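PDB 6CTZ: gentamicin resistance protein from Enterococcus gallinarum, which probably confers gentamicin resistance by transferring the terminal phosphate of a guanine nucleotide to the 2''-hydroxyl of aminoglycosides such as kanamycin. Local coordinates for residues A31-V34 with W38-R41; T6-M9 with D14-I17; V74-R79 with P84-R89; L114-F119 with T210-F215. The protein carries 2 engineered substitutions. One frame throughout, in Å; residues are numbered along the deposited sequence. Where two conformers were deposited one is given.

Interaction 1. Residues A31-V34 with W38-R41. With GDP (guanosine-5'-diphosphate), chain B.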
# COMPACT_ATOMS: atom_id res chain seq x y z
N ALA A 31 -6.05 5.77 13.11
CA ALA A 31 -4.93 6.51 13.66
C ALA A 31 -5.42 7.82 14.27
O ALA A 31 -6.20 8.55 13.65
CB ALA A 31 -3.86 6.79 12.60
N ILE A 32 -4.94 8.11 15.48
CA ILE A 32 -5.22 9.37 16.15
C ILE A 32 -3.90 10.05 16.47
O ILE A 32 -2.84 9.43 16.51
CB ILE A 32 -6.08 9.20 17.41
CG1 ILE A 32 -5.35 8.35 18.46
CG2 ILE A 32 -7.41 8.57 17.04
CD1 ILE A 32 -6.10 8.25 19.78
N LEU A 33 -3.96 11.36 16.69
CA LEU A 33 -2.79 12.15 17.01
C LEU A 33 -2.94 12.69 18.42
O LEU A 33 -3.93 13.37 18.72
CB LEU A 33 -2.62 13.29 16.00
CG LEU A 33 -1.36 14.14 16.14
CD1 LEU A 33 -0.09 13.30 15.93
CD2 LEU A 33 -1.41 15.32 15.17
N VAL A 34 -1.97 12.39 19.28
CA VAL A 34 -1.99 12.79 20.68
C VAL A 34 -0.94 13.86 20.89
O VAL A 34 0.22 13.69 20.50
CB VAL A 34 -1.72 11.58 21.59
CG1 VAL A 34 -1.44 12.03 23.03
CG2 VAL A 34 -2.90 10.61 21.54
N TRP A 38 2.25 12.36 18.76
CA TRP A 38 2.28 10.91 18.84
C TRP A 38 1.11 10.34 18.05
O TRP A 38 -0.04 10.70 18.30
CB TRP A 38 2.17 10.44 20.29
CG TRP A 38 3.39 10.73 21.09
CD1 TRP A 38 3.56 11.75 21.97
CD2 TRP A 38 4.61 9.99 21.08
NE1 TRP A 38 4.82 11.69 22.52
CE2 TRP A 38 5.49 10.62 21.98
CE3 TRP A 38 5.05 8.85 20.38
CZ2 TRP A 38 6.78 10.15 22.22
CZ3 TRP A 38 6.34 8.39 20.62
CH2 TRP A 38 7.18 9.04 21.53
N VAL A 39 1.41 9.43 17.14
CA VAL A 39 0.38 8.74 16.43
C VAL A 39 0.08 7.43 17.17
O VAL A 39 0.96 6.66 17.38
CB VAL A 39 0.82 8.38 14.97
CG1 VAL A 39 -0.24 7.55 14.27
CG2 VAL A 39 1.18 9.62 14.18
N PHE A 40 -1.15 7.24 17.59
CA PHE A 40 -1.59 5.96 18.12
C PHE A 40 -2.47 5.28 17.09
O PHE A 40 -3.42 5.88 16.58
CB PHE A 40 -2.24 6.09 19.50
CG PHE A 40 -1.25 6.22 20.59
CD1 PHE A 40 -0.73 7.47 20.93
CD2 PHE A 40 -0.76 5.10 21.24
CE1 PHE A 40 0.22 7.60 21.93
CE2 PHE A 40 0.19 5.22 22.23
CZ PHE A 40 0.69 6.47 22.57
N ARG A 41 -2.12 4.04 16.76
CA ARG A 41 -2.68 3.36 15.60
C ARG A 41 -3.29 2.05 16.06
O ARG A 41 -2.59 1.19 16.61
CB ARG A 41 -1.58 3.14 14.56
CG ARG A 41 -2.06 2.61 13.23
CD ARG A 41 -0.85 2.54 12.33
NE ARG A 41 -0.97 1.92 11.02
CZ ARG A 41 -0.42 0.74 10.71
NH1 ARG A 41 0.17 0.01 11.65
NH2 ARG A 41 -0.45 0.31 9.46
PB GDP B . -4.39 1.47 7.08
O1B GDP B . -3.45 0.30 7.26
O2B GDP B . -4.37 2.01 5.66
O3B GDP B . -5.77 1.17 7.61
O3A GDP B . -3.81 2.62 8.06
PA GDP B . -2.52 3.58 7.86
O1A GDP B . -1.32 2.99 8.55
O2A GDP B . -2.32 3.89 6.39
O5' GDP B . -2.97 4.88 8.72
C5' GDP B . -4.20 5.52 8.40
C4' GDP B . -3.92 6.95 8.01
O4' GDP B . -3.44 7.65 9.16
C3' GDP B . -2.83 7.13 6.97
O3' GDP B . -3.29 6.91 5.64
C2' GDP B . -2.48 8.58 7.20
O2' GDP B . -3.49 9.43 6.64
C1' GDP B . -2.59 8.69 8.71
N9 GDP B . -1.26 8.48 9.33
C8 GDP B . -0.79 7.35 9.91
N7 GDP B . 0.48 7.57 10.36
C5 GDP B . 0.80 8.84 10.07
C6 GDP B . 1.96 9.72 10.24
O6 GDP B . 2.99 9.31 10.81
N1 GDP B . 1.85 10.98 9.79
C2 GDP B . 0.75 11.46 9.17
N2 GDP B . 0.73 12.74 8.75
N3 GDP B . -0.35 10.71 8.96
C4 GDP B . -0.36 9.43 9.40

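Interaction 2. Residues T6-M9 with D14-I17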
# COMPACT_ATOMS: atom_id res chain seq x y z
N THR A 6 -8.26 6.41 27.34
CA THR A 6 -8.15 5.63 28.56
C THR A 6 -7.18 4.46 28.39
O THR A 6 -6.36 4.20 29.27
CB THR A 6 -9.52 5.14 29.02
OG1 THR A 6 -10.35 6.28 29.28
CG2 THR A 6 -9.40 4.31 30.30
N MET A 7 -7.25 3.76 27.25
CA MET A 7 -6.29 2.70 26.99
C MET A 7 -4.87 3.23 26.98
O MET A 7 -3.96 2.63 27.57
CB MET A 7 -6.60 2.02 25.66
CG MET A 7 -7.77 1.07 25.72
SD MET A 7 -7.89 0.05 24.24
CE MET A 7 -8.41 1.28 23.04
N ILE A 8 -4.66 4.37 26.32
CA ILE A 8 -3.31 4.93 26.22
C ILE A 8 -2.78 5.29 27.60
O ILE A 8 -1.66 4.92 27.98
CB ILE A 8 -3.32 6.13 25.26
CG1 ILE A 8 -3.62 5.68 23.83
CG2 ILE A 8 -1.99 6.85 25.31
CD1 ILE A 8 -3.89 6.84 22.90
N MET A 9 -3.58 6.01 28.38
CA MET A 9 -3.06 6.49 29.65
C MET A 9 -2.91 5.38 30.68
O MET A 9 -1.99 5.43 31.50
CB MET A 9 -3.89 7.66 30.16
CG MET A 9 -3.64 8.89 29.32
SD MET A 9 -4.27 10.39 30.06
CE MET A 9 -6.04 10.10 29.95
N ASP A 14 3.83 7.55 31.08
CA ASP A 14 4.58 8.74 30.69
C ASP A 14 3.84 9.62 29.69
O ASP A 14 4.38 10.64 29.27
CB ASP A 14 5.97 8.37 30.15
CG ASP A 14 5.91 7.40 28.98
OD1 ASP A 14 4.96 6.59 28.93
OD2 ASP A 14 6.82 7.45 28.13
N ILE A 15 2.62 9.25 29.31
CA ILE A 15 1.83 10.04 28.37
C ILE A 15 0.72 10.74 29.14
O ILE A 15 -0.19 10.10 29.66
CB ILE A 15 1.25 9.16 27.25
CG1 ILE A 15 2.39 8.52 26.47
CG2 ILE A 15 0.36 9.99 26.32
CD1 ILE A 15 1.93 7.52 25.49
N SER A 16 0.80 12.07 29.19
CA SER A 16 -0.27 12.91 29.72
C SER A 16 -0.94 13.57 28.53
O SER A 16 -0.30 14.34 27.80
CB SER A 16 0.27 13.97 30.67
OG SER A 16 -0.75 14.85 31.08
N ILE A 17 -2.22 13.27 28.33
CA ILE A 17 -2.91 13.66 27.10
C ILE A 17 -3.52 15.04 27.28
O ILE A 17 -4.39 15.25 28.14
CB ILE A 17 -3.95 12.61 26.71
CG1 ILE A 17 -3.25 11.31 26.30
CG2 ILE A 17 -4.80 13.14 25.59
CD1 ILE A 17 -4.19 10.22 25.84

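Interaction 3. Residues V74-R79 with P84-R89. With GDP (guanosine-5'-diphosphate), chain B.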
# COMPACT_ATOMS: atom_id res chain seq x y z
N VAL A 74 7.33 3.20 19.62
CA VAL A 74 7.89 3.38 20.95
C VAL A 74 6.97 2.77 22.00
O VAL A 74 7.44 2.22 23.00
CB VAL A 74 8.11 4.88 21.20
CG1 VAL A 74 8.42 5.18 22.67
CG2 VAL A 74 9.22 5.40 20.29
N TYR A 75 5.67 2.85 21.77
CA TYR A 75 4.66 2.37 22.71
C TYR A 75 3.98 1.16 22.09
O TYR A 75 3.49 1.23 20.96
CB TYR A 75 3.65 3.47 23.00
CG TYR A 75 4.32 4.65 23.68
CD1 TYR A 75 4.78 4.54 24.99
CD2 TYR A 75 4.49 5.86 23.02
CE1 TYR A 75 5.40 5.60 25.62
CE2 TYR A 75 5.10 6.94 23.65
CZ TYR A 75 5.56 6.80 24.95
OH TYR A 75 6.18 7.86 25.57
N ILE A 76 3.99 0.04 22.80
CA ILE A 76 3.37 -1.18 22.31
C ILE A 76 2.32 -1.58 23.34
O ILE A 76 2.66 -1.97 24.47
CB ILE A 76 4.39 -2.30 22.05
CG1 ILE A 76 5.40 -1.83 20.99
CG2 ILE A 76 3.68 -3.55 21.58
CD1 ILE A 76 6.36 -2.89 20.52
N GLY A 77 1.05 -1.43 22.98
CA GLY A 77 -0.05 -1.69 23.87
C GLY A 77 -0.85 -2.93 23.47
O GLY A 77 -0.58 -3.59 22.46
N LYS A 78 -1.86 -3.21 24.28
CA LYS A 78 -2.71 -4.36 24.12
C LYS A 78 -4.14 -4.01 24.45
O LYS A 78 -4.39 -3.40 25.44
CB LYS A 78 -2.22 -5.40 25.13
CG LYS A 78 -2.63 -6.80 24.89
CD LYS A 78 -1.72 -7.70 25.67
CE LYS A 78 -2.15 -7.78 27.10
NZ LYS A 78 -1.39 -6.85 27.97
N ARG A 79 -5.09 -4.41 23.63
CA ARG A 79 -6.50 -4.22 23.94
C ARG A 79 -6.98 -5.41 24.78
O ARG A 79 -7.78 -5.27 25.64
CB ARG A 79 -7.37 -4.22 22.72
CG ARG A 79 -7.18 -3.03 21.88
CD ARG A 79 -8.17 -3.08 20.78
NE ARG A 79 -9.32 -2.43 21.27
CZ ARG A 79 -9.88 -1.41 20.70
NH1 ARG A 79 -9.38 -0.93 19.62
NH2 ARG A 79 -10.92 -0.87 21.26
N PRO A 84 -3.10 -6.11 19.53
CA PRO A 84 -2.12 -5.06 19.86
C PRO A 84 -2.52 -3.70 19.31
O PRO A 84 -3.36 -3.59 18.42
CB PRO A 84 -0.87 -5.55 19.12
CG PRO A 84 -1.43 -6.23 17.90
CD PRO A 84 -2.71 -6.90 18.36
N PHE A 85 -1.87 -2.67 19.84
CA PHE A 85 -1.90 -1.34 19.23
C PHE A 85 -0.56 -0.66 19.51
O PHE A 85 0.20 -1.11 20.37
CB PHE A 85 -3.12 -0.50 19.66
CG PHE A 85 -3.08 -0.03 21.09
CD1 PHE A 85 -2.47 1.17 21.42
CD2 PHE A 85 -3.69 -0.77 22.10
CE1 PHE A 85 -2.46 1.62 22.73
CE2 PHE A 85 -3.67 -0.32 23.41
CZ PHE A 85 -3.05 0.88 23.72
N VAL A 86 -0.25 0.38 18.75
CA VAL A 86 1.03 1.03 18.91
C VAL A 86 1.00 2.53 18.87
O VAL A 86 0.09 3.09 18.41
CB VAL A 86 2.03 0.60 17.78
CG1 VAL A 86 2.32 -0.88 17.86
CG2 VAL A 86 1.49 0.93 16.37
N GLY A 87 2.05 3.14 19.38
CA GLY A 87 2.24 4.57 19.30
C GLY A 87 3.63 4.88 18.76
O GLY A 87 4.58 4.27 19.16
N TYR A 88 3.71 5.85 17.86
CA TYR A 88 4.95 6.29 17.28
C TYR A 88 4.98 7.79 17.07
O TYR A 88 3.96 8.34 16.88
CB TYR A 88 5.24 5.55 15.95
CG TYR A 88 4.17 5.59 14.85
CD1 TYR A 88 3.20 4.65 14.79
CD2 TYR A 88 4.22 6.53 13.84
CE1 TYR A 88 2.29 4.62 13.78
CE2 TYR A 88 3.28 6.50 12.81
CZ TYR A 88 2.35 5.53 12.80
OH TYR A 88 1.42 5.43 11.80
N ARG A 89 6.15 8.39 17.12
CA ARG A 89 6.26 9.81 16.86
C ARG A 89 5.78 10.01 15.42
O ARG A 89 6.17 9.31 14.54
CB ARG A 89 7.69 10.33 16.99
CG ARG A 89 8.16 10.50 18.43
CD ARG A 89 9.28 11.53 18.64
NE ARG A 89 9.43 11.85 20.08
CZ ARG A 89 8.76 12.83 20.71
NH1 ARG A 89 7.93 13.60 20.09
NH2 ARG A 89 8.95 13.03 22.01
PB GDP B . -4.39 1.47 7.08
O1B GDP B . -3.45 0.30 7.26
O2B GDP B . -4.37 2.01 5.66
O3B GDP B . -5.77 1.17 7.61
O3A GDP B . -3.81 2.62 8.06
PA GDP B . -2.52 3.58 7.86
O1A GDP B . -1.32 2.99 8.55
O2A GDP B . -2.32 3.89 6.39
O5' GDP B . -2.97 4.88 8.72
C5' GDP B . -4.20 5.52 8.40
C4' GDP B . -3.92 6.95 8.01
O4' GDP B . -3.44 7.65 9.16
C3' GDP B . -2.83 7.13 6.97
O3' GDP B . -3.29 6.91 5.64
C2' GDP B . -2.48 8.58 7.20
O2' GDP B . -3.49 9.43 6.64
C1' GDP B . -2.59 8.69 8.71
N9 GDP B . -1.26 8.48 9.33
C8 GDP B . -0.79 7.35 9.91
N7 GDP B . 0.48 7.57 10.36
C5 GDP B . 0.80 8.84 10.07
C6 GDP B . 1.96 9.72 10.24
O6 GDP B . 2.99 9.31 10.81
N1 GDP B . 1.85 10.98 9.79
C2 GDP B . 0.75 11.46 9.17
N2 GDP B . 0.73 12.74 8.75
N3 GDP B . -0.35 10.71 8.96
C4 GDP B . -0.36 9.43 9.40

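Interaction 4. Residues L114-F119 with T210-F215. With MG (magnesium ion), chain C; MG (magnesium ion), chain D; GDP (guanosine-5'-diphosphate), chain B.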
# COMPACT_ATOMS: atom_id res chain seq x y z
N LEU A 114 13.37 9.69 -8.17
CA LEU A 114 14.67 9.14 -7.79
C LEU A 114 14.62 8.55 -6.39
O LEU A 114 15.14 7.45 -6.15
CB LEU A 114 15.71 10.25 -7.87
CG LEU A 114 17.13 9.88 -7.47
CD1 LEU A 114 17.66 8.70 -8.28
CD2 LEU A 114 18.03 11.10 -7.59
N GLN A 115 14.00 9.26 -5.45
CA GLN A 115 13.95 8.76 -4.08
C GLN A 115 13.08 7.52 -3.96
O GLN A 115 13.41 6.61 -3.19
CB GLN A 115 13.44 9.84 -3.14
CG GLN A 115 14.43 10.95 -2.89
CD GLN A 115 13.89 11.90 -1.86
OE1 GLN A 115 13.19 12.86 -2.19
NE2 GLN A 115 14.16 11.62 -0.59
N LEU A 116 11.97 7.46 -4.70
CA LEU A 116 11.15 6.26 -4.68
C LEU A 116 11.87 5.08 -5.31
O LEU A 116 11.79 3.95 -4.81
CB LEU A 116 9.81 6.52 -5.37
CG LEU A 116 8.81 7.31 -4.54
CD1 LEU A 116 7.63 7.69 -5.39
CD2 LEU A 116 8.35 6.47 -3.35
N ALA A 117 12.59 5.31 -6.41
CA ALA A 117 13.39 4.25 -7.00
C ALA A 117 14.40 3.71 -5.99
O ALA A 117 14.57 2.48 -5.86
CB ALA A 117 14.12 4.77 -8.24
N GLU A 118 15.05 4.60 -5.25
CA GLU A 118 16.03 4.18 -4.25
C GLU A 118 15.37 3.38 -3.13
O GLU A 118 15.91 2.37 -2.68
CB GLU A 118 16.76 5.40 -3.70
CG GLU A 118 17.74 5.12 -2.58
CD GLU A 118 18.43 6.38 -2.09
OE1 GLU A 118 17.73 7.31 -1.63
OE2 GLU A 118 19.67 6.45 -2.18
N PHE A 119 14.20 3.83 -2.67
CA PHE A 119 13.47 3.11 -1.63
C PHE A 119 13.11 1.70 -2.09
O PHE A 119 13.30 0.72 -1.36
CB PHE A 119 12.22 3.90 -1.25
CG PHE A 119 11.30 3.19 -0.30
CD1 PHE A 119 11.60 3.09 1.04
CD2 PHE A 119 10.12 2.62 -0.76
CE1 PHE A 119 10.75 2.44 1.92
CE2 PHE A 119 9.27 1.96 0.11
CZ PHE A 119 9.58 1.88 1.46
N THR A 210 10.30 12.48 2.57
CA THR A 210 10.86 12.34 3.90
C THR A 210 10.41 11.09 4.63
O THR A 210 11.11 10.66 5.54
CB THR A 210 10.54 13.57 4.77
OG1 THR A 210 9.12 13.76 4.84
CG2 THR A 210 11.20 14.82 4.20
N GLY A 211 9.29 10.48 4.25
CA GLY A 211 8.80 9.35 5.00
C GLY A 211 7.86 8.48 4.20
O GLY A 211 7.26 8.93 3.22
N ILE A 212 7.74 7.23 4.64
CA ILE A 212 6.79 6.26 4.11
C ILE A 212 6.12 5.58 5.29
O ILE A 212 6.82 5.14 6.22
CB ILE A 212 7.48 5.20 3.22
CG1 ILE A 212 8.18 5.84 2.02
CG2 ILE A 212 6.47 4.13 2.76
CD1 ILE A 212 7.24 6.23 0.89
N ILE A 213 4.79 5.49 5.27
CA ILE A 213 4.04 4.84 6.34
C ILE A 213 3.31 3.59 5.84
O ILE A 213 3.36 3.25 4.65
CB ILE A 213 3.08 5.83 7.02
CG1 ILE A 213 2.08 6.40 6.00
CG2 ILE A 213 3.86 6.94 7.74
CD1 ILE A 213 0.92 7.13 6.63
N ASP A 214 2.64 2.90 6.77
CA ASP A 214 1.73 1.78 6.51
C ASP A 214 2.36 0.60 5.77
O ASP A 214 2.10 0.40 4.58
CB ASP A 214 0.46 2.21 5.80
CG ASP A 214 -0.60 1.12 5.81
OD1 ASP A 214 -0.39 0.06 6.46
OD2 ASP A 214 -1.65 1.31 5.14
N PHE A 215 3.14 -0.20 6.48
CA PHE A 215 3.77 -1.40 5.95
C PHE A 215 2.93 -2.65 6.20
O PHE A 215 3.47 -3.76 6.13
CB PHE A 215 5.18 -1.56 6.52
CG PHE A 215 6.19 -0.58 5.97
CD1 PHE A 215 6.14 0.77 6.31
CD2 PHE A 215 7.20 -1.02 5.13
CE1 PHE A 215 7.09 1.67 5.81
CE2 PHE A 215 8.15 -0.13 4.63
CZ PHE A 215 8.09 1.22 4.97
MG MG C . -2.87 2.97 4.68
MG MG D . -2.37 -0.72 5.89
PB GDP B . -4.39 1.47 7.08
O1B GDP B . -3.45 0.30 7.26
O2B GDP B . -4.37 2.01 5.66
O3B GDP B . -5.77 1.17 7.61
O3A GDP B . -3.81 2.62 8.06
PA GDP B . -2.52 3.58 7.86
O1A GDP B . -1.32 2.99 8.55
O2A GDP B . -2.32 3.89 6.39
O5' GDP B . -2.97 4.88 8.72
C5' GDP B . -4.20 5.52 8.40
C4' GDP B . -3.92 6.95 8.01
O4' GDP B . -3.44 7.65 9.16
C3' GDP B . -2.83 7.13 6.97
O3' GDP B . -3.29 6.91 5.64
C2' GDP B . -2.48 8.58 7.20
O2' GDP B . -3.49 9.43 6.64
C1' GDP B . -2.59 8.69 8.71
N9 GDP B . -1.26 8.48 9.33
C8 GDP B . -0.79 7.35 9.91
N7 GDP B . 0.48 7.57 10.36
C5 GDP B . 0.80 8.84 10.07
C6 GDP B . 1.96 9.72 10.24
O6 GDP B . 2.99 9.31 10.81
N1 GDP B . 1.85 10.98 9.79
C2 GDP B . 0.75 11.46 9.17
N2 GDP B . 0.73 12.74 8.75
N3 GDP B . -0.35 10.71 8.96
C4 GDP B . -0.36 9.43 9.40
O HOH W 1 -3.99 4.58 4.08
O HOH W 2 -3.58 1.93 3.00
O HOH W 3 -1.32 -1.43 4.15
O HOH W 4 -2.18 -2.44 7.16
O HOH W 5 -4.08 -1.35 4.95

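Interaction 1. Residues A31-V34 with W38-R41
Ile32 and Phe40 face each other across a beta hairpin, strands 29-34 and 38-43, in the five-stranded antiparallel sheet of a kinase-like N-terminal lobe. They form a hydrogen-bonded pair. Ile32 N donates to Phe40 O at 2.9 Å and 168°, and Phe40 N returns a bond to Ile32 O. Val34 and Trp38 make the second such pair, with Val34 N 2.7 Å from Trp38 O.

The face bearing Ile32, Val34 and Phe40 is tightly packed. Ile32 CG1 sits between its backbone N and carbonyl carbon, chi1 63°, a position that brings it to 4.0 Å from Phe40 CB. Val34 CG2 comes up obliquely to Phe40 CD1 at 3.9 Å. Ile8 of helix 2-11 touches all three side chains. Trp38 marks the looser end. Its CB stays near Val34, but the indole turns off from strand 29-34 and is partly exposed, with Tyr75 against it edge-to-face.

On the other face, with Leu33, lie three residues of the GDP pocket, Ala31, Val39 and Arg41. Ala31 CB is 3.6 Å from the ribose O4', and Val39 CG2 is 3.8 Å from the guanine O6. Arg41 pairs with Glu55 through NH1, much as the strand lysine of protein kinases pairs with its helix glutamate. Its chain is extended, and the guanidinium edge gives one alpha-phosphate oxygen, GDP O1A, two bent bonds, from NE at 2.7 Å and NH2 at 3.0 Å.

Interaction 2. Residues T6-M9 with D14-I17
Ile8 and Met9 of helix 2-11 meet Ile15 and Ile17 of the chain that follows. The helix and this chain form an N-terminal cover on one face of the N-lobe sheet, and the chain then leads into strand 20-25.

The apolar contacts come first. The Ile8 CG2 methyl meets two branches of Ile15, CD1 and CG2, each at 4.0 Å. This methyl is anti to the backbone N of Ile8, which turns it to the following chain. The other branch, CG1, is left to reach toward the sheet. The tip of Ile17, CD1, lies 4.1 Å from Ile8 CG2, and it also meets Met9 CG at 3.8 Å. One methyl thus touches two successive helix residues. Met9 crosses Ile17 at a slant, with SD 4.0 Å from Ile17 CG1. Met9 has two deposited conformers, so its details hold for one of them.

Contacts with polar atoms are few and are van der Waals in kind. Met9 CG rests 3.7 Å from Ile15 O. Met9 SD lies 3.9 Å from Ile17 N, an amide that is buried here and has no partner in the model.

No hydrogen bond joins the two segments. Beyond them, Ile8, Ile15 and Ile17 also touch strands 29-34 and 38-43, at Ile32, Val34 and Phe40. The contact is held by apolar packing and shape, and no directional bond fixes the helix against the chain.

Interaction 3. Residues V74-R79 with P84-R89
A classic beta bulge sets Val74 and Tyr75 together opposite Gly87, in the hairpin of strands 73-78 and 83-89 that also contributes to the GDP pocket. Gly87 O accepts two bonds, from Val74 N at 3.0 Å and from Tyr75 N at 3.2 Å. The Tyr75 bond is almost straight, 175°. The Val74 bond is bent at its hydrogen. Gly87 N answers to Tyr75 O at 2.9 Å.

Further along, Gly77 and Phe85 make the next hydrogen-bonded pair. Gly77 N donates to Phe85 O at 2.8 Å. In return Phe85 N reaches Gly77 O at 3.1 Å, but from above the carbonyl plane, 63° out of it.

The Phe85 ring carries most of the side-chain contact. Its CG lies between the backbone N and carbonyl carbon, chi1 71°, which folds the ring back across Gly77. With no side chain in the way, Gly77 CA sits over the ring face, 4.0 Å from the centroid, in a CH-pi contact. The ring extends past Gly77, so that CE2 comes against Lys78 N. Arg79 CG approaches CD2 obliquely. Val86, in a non-hydrogen-bonded pair with Ile76, sets its CB against Tyr75 O.

Tyr88 serves the nucleotide. Its OH donates to GDP N7 at 2.7 Å, and guanine O6 lies at the ring edge.

Strand 73-78 is outermost in the sheet, and strand 83-89 lies between it and strand 38-43. Pro84 and Val86 pack on helix 46-62 at Leu52, while Phe85 stacks on Phe42 and touches Gln11 of helix 2-11.

Interaction 4. Residues L114-F119 with T210-F215
Phe119 of helix 106-125 turns one ring face to Ile212 and its edge to Phe215. Its CG is anti to the backbone N, chi1 173°, and the ring projects from the helix toward segment 210-215. Ile212 CG1 stands over the ring centre, 4.3 Å from the centroid and 11° off the normal, a CH-pi contact. Ile212 has a second deposited conformer, so this detail holds for one copy. Phe215 arrives from the opposite direction. Its CZ lies near the plane of the Phe119 ring, 3.9 Å from Phe119 CZ. The side chain of Leu116, one helix turn back, reaches Ile212 more loosely.

Phe215 belongs to the Asp-Phe-Gly motif of the kinase fold, Asp214 to Gly216. The Phe215 ring reaches helix 106-125 in a buried site that also holds Leu59 and Leu62 of helix 46-62 and the ring of His190. Asp214 points the other way, to the nucleotide. Its OD2 bridges two magnesium ions, at 2.1 Å from the first and 2.3 Å from the second. Asp214 OD1 also binds the second ion, at 2.2 Å, so the carboxylate is bidentate there. OD1 accepts a bond from Gly216 N as well. GDP O2A and O2B, His197 and two waters complete the first site. The second takes GDP O1B and three waters. Ile213, just before Asp214, lays its CD1 against the guanine, 3.7 Å from GDP C8.

How the interactions relate
Interactions 1, 2 and 3 belong to one lobe. The hairpins of interactions 1 and 3 are neighbours in one sheet, joined by Val39 N to Tyr88 O at 2.8 Å and Arg41 N to Val86 O at 2.9 Å. Interaction 2 packs on both. Ile15 CD1 presses on Phe40 CZ at 3.3 Å, and Asp14 OD2 is probably hydrogen-bonded to Tyr75 OH at 2.7 Å. Interaction 4 lies on the other side of the nucleotide. A salt bridge from Arg41 NH2 to Asp214 OD1, 3.0 Å, ties it to interaction 1. Interactions 1, 3 and 4 all touch GDP. Interaction 2 does not, and its nearest atoms are about 17 Å from those of interaction 4.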